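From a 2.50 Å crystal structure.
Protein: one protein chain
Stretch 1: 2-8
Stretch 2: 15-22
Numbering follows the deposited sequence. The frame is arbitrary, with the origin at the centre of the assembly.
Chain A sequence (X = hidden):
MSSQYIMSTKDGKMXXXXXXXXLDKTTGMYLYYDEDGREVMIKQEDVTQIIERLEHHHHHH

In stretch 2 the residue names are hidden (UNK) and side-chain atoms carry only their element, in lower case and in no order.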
# COMPACT_ATOMS: atom_id res chain seq x y z
N SER A 2 -5.71 -10.10 -6.90
CA SER A 2 -7.03 -9.59 -7.39
C SER A 2 -7.53 -8.39 -6.58
O SER A 2 -7.96 -7.39 -7.16
CB SER A 2 -8.09 -10.70 -7.33
OG SER A 2 -7.68 -11.85 -8.06
N SER A 3 -7.47 -8.48 -5.25
CA SER A 3 -7.92 -7.37 -4.41
C SER A 3 -7.18 -6.09 -4.79
O SER A 3 -6.07 -6.14 -5.32
CB SER A 3 -7.69 -7.68 -2.93
OG SER A 3 -8.81 -8.30 -2.34
N GLN A 4 -7.79 -4.96 -4.51
CA GLN A 4 -7.20 -3.67 -4.81
C GLN A 4 -6.80 -3.01 -3.50
O GLN A 4 -7.58 -2.97 -2.55
CB GLN A 4 -8.22 -2.80 -5.57
CG GLN A 4 -7.85 -1.33 -5.79
CD GLN A 4 -6.65 -1.13 -6.72
OE1 GLN A 4 -6.65 -1.60 -7.86
NE2 GLN A 4 -5.64 -0.40 -6.24
N TYR A 5 -5.57 -2.53 -3.43
CA TYR A 5 -5.10 -1.90 -2.21
C TYR A 5 -4.87 -0.41 -2.34
O TYR A 5 -4.47 0.09 -3.38
CB TYR A 5 -3.83 -2.58 -1.70
CG TYR A 5 -4.10 -3.93 -1.10
CD1 TYR A 5 -4.12 -5.08 -1.89
CD2 TYR A 5 -4.33 -4.05 0.27
CE1 TYR A 5 -4.37 -6.33 -1.33
CE2 TYR A 5 -4.58 -5.30 0.84
CZ TYR A 5 -4.59 -6.43 0.04
OH TYR A 5 -4.80 -7.66 0.62
N ILE A 6 -5.15 0.28 -1.24
CA ILE A 6 -5.00 1.71 -1.16
C ILE A 6 -4.48 2.06 0.22
O ILE A 6 -4.97 1.54 1.23
CB ILE A 6 -6.36 2.41 -1.38
CG1 ILE A 6 -6.80 2.27 -2.84
CG2 ILE A 6 -6.26 3.87 -0.98
CD1 ILE A 6 -8.16 2.87 -3.12
N MSE A 7 -3.47 2.92 0.25
CA MSE A 7 -2.87 3.37 1.50
C MSE A 7 -3.11 4.87 1.64
O MSE A 7 -2.93 5.64 0.68
CB MSE A 7 -1.37 3.11 1.48
CG MSE A 7 -0.99 1.71 1.08
SE MSE A 7 0.94 1.47 1.01
CE MSE A 7 1.23 1.38 2.93
N SER A 8 -3.50 5.28 2.83
CA SER A 8 -3.75 6.68 3.11
C SER A 8 -2.61 7.22 3.96
O SER A 8 -2.24 6.63 4.98
CB SER A 8 -5.09 6.86 3.83
OG SER A 8 -6.17 6.72 2.91
N UNK A 15 -2.51 6.36 -1.95
CA UNK A 15 -1.69 5.55 -2.86
C UNK A 15 -2.32 4.18 -3.14
O UNK A 15 -2.78 3.49 -2.22
c UNK A 15 0.41 6.72 -2.11
c UNK A 15 0.57 4.50 -3.21
c UNK A 15 -0.26 5.36 -2.28
c UNK A 15 1.75 6.66 -1.40
N UNK A 16 -2.34 3.79 -4.41
CA UNK A 16 -2.91 2.50 -4.80
C UNK A 16 -1.83 1.45 -5.08
O UNK A 16 -0.67 1.78 -5.31
c UNK A 16 -3.80 2.65 -6.06
c UNK A 16 -4.86 3.71 -5.84
o UNK A 16 -3.00 3.01 -7.19
N UNK A 17 -2.23 0.18 -5.06
CA UNK A 17 -1.34 -0.96 -5.31
C UNK A 17 -2.18 -2.21 -5.58
O UNK A 17 -3.25 -2.38 -5.00
o UNK A 17 0.39 -2.33 -4.30
c UNK A 17 -0.44 -1.19 -4.10
N UNK A 18 -1.70 -3.09 -6.46
CA UNK A 18 -2.46 -4.31 -6.75
C UNK A 18 -2.05 -5.49 -5.87
O UNK A 18 -2.62 -6.58 -5.97
o UNK A 18 -2.45 -3.07 -10.03
o UNK A 18 -4.33 -3.49 -8.99
c UNK A 18 -3.10 -3.67 -9.15
c UNK A 18 -2.36 -4.67 -8.25
N UNK A 19 -1.05 -5.27 -5.01
CA UNK A 19 -0.57 -6.30 -4.08
C UNK A 19 -0.62 -5.75 -2.67
O UNK A 19 -0.49 -4.54 -2.45
o UNK A 19 1.05 -7.23 -5.66
c UNK A 19 0.88 -6.69 -4.37
N UNK A 20 -0.81 -6.65 -1.71
CA UNK A 20 -0.85 -6.29 -0.31
C UNK A 20 0.52 -5.74 0.11
O UNK A 20 1.55 -6.40 -0.05
c UNK A 20 -1.20 -7.54 0.51
c UNK A 20 -1.41 -8.69 2.73
n UNK A 20 -2.22 -7.65 4.88
c UNK A 20 -1.21 -8.55 4.24
c UNK A 20 -1.19 -7.36 2.01
N UNK A 21 0.56 -4.50 0.62
CA UNK A 21 1.84 -3.92 1.04
C UNK A 21 2.41 -4.75 2.20
O UNK A 21 1.69 -5.10 3.15
c UNK A 21 1.48 -2.48 1.44
c UNK A 21 -0.55 -3.56 0.87
c UNK A 21 0.05 -2.58 1.87
N UNK A 22 3.69 -5.08 2.11
CA UNK A 22 4.38 -5.90 3.11
C UNK A 22 5.20 -5.02 4.06
O UNK A 22 6.11 -4.31 3.64
c UNK A 22 5.62 -8.16 3.11
c UNK A 22 6.28 -10.59 2.80
c UNK A 22 5.28 -6.88 2.37
n UNK A 22 7.56 -10.54 3.59
c UNK A 22 5.97 -9.26 2.11
O HOH W 1 -4.98 -8.03 3.61

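Position 15 carries four side-chain carbons, forked at the first, with one arm two carbons long. Its backbone is paired with Met-7 (selenomethionine here): Met-7 N donates to the O of position 15 at 2.6 Å, and the N of position 15 returns the bond to Met-7 O at 2.8 Å. The side-chain pattern is isoleucine, Ile-15. Branching at CB favours the extended backbone of a strand, and the hydrocarbon lies on the same face of the sheet as the side chains of Met-7 and Tyr-5.

At position 16 the first carbon bears one oxygen and one carbon. The position lies opposite Ile-6 in a non-hydrogen-bonded pair, where the CA atoms approach to 4.3 Å, and its branch carbon rests 3.9 Å from Ile-6 CG1. Its CA also makes a CA-H...O contact of 3.2 Å with Tyr-5 O. A forked side chain with a single hydroxyl is threonine, Thr-16, again branched at CB and at home in a strand; the branch carbon is its methyl CG2.

Position 17 has one carbon followed by one oxygen. Two backbone bonds, Tyr-5 N to the O of position 17 and the N of position 17 to Tyr-5 O, both 2.8 Å, fasten it to its partner, and its CB lies 4.4 Å from Tyr-5 CB. This is serine, Ser-17. The small side chain suits a buried place next to a bulky tyrosine, and its hydroxyl is satisfied elsewhere in the structure.

Two carbons, the second carrying two oxygens, occupy position 18. One of these oxygens comes within 3.2 Å of Gln-4 OE1, yet two acceptors make no hydrogen bond. Two terminal oxygens on the second carbon make a carboxylate: Asp-18, the near oxygen being OD1. The strand has ended, and the charged group is exposed, as suits a carboxylate.

Position 19 again shows one carbon and one oxygen. Its CB points away from stretch 1, and its backbone supplies the contact: its C lies 3.6 Å from Tyr-5 CD1. It is Ser-19, a small polar residue readily accommodated in a partly exposed loop.

Position 20 has four carbons in a row ending in nitrogen. Its CA sits over one face of the Tyr-5 ring, 3.7 Å from the centroid, in a CH-pi contact. The chain identifies lysine, Lys-20. It leads away to an exposed amine, and a water accepts from Lys-20 NZ at 3.1 Å while lying 3.0 Å from Tyr-5 OH, bridging the two.

At position 21 three carbons close a ring onto the backbone nitrogen. One ring carbon lies 3.9 Å from Tyr-5 CD2, and CB lies 4.0 Å from Met-7 SE. This is Pro-21, the first carbon being CD. Without an amide hydrogen it cannot donate a backbone bond, but its buried ring packs well.

Position 22 has four carbons and a terminal nitrogen and is out of reach of stretch 1: Lys-22, whose long charged chain suits an exposed place.

The contact thus has two parts. Four backbone hydrogen bonds hold the antiparallel strands in register; beyond the strand, residues 19 to 21 lie along one side of the Tyr-5 ring, with Lys-20 CA over its face, and Pro-21 reaches Met-7 as well.

Stretch 2 (15-22) ITSDSKPK
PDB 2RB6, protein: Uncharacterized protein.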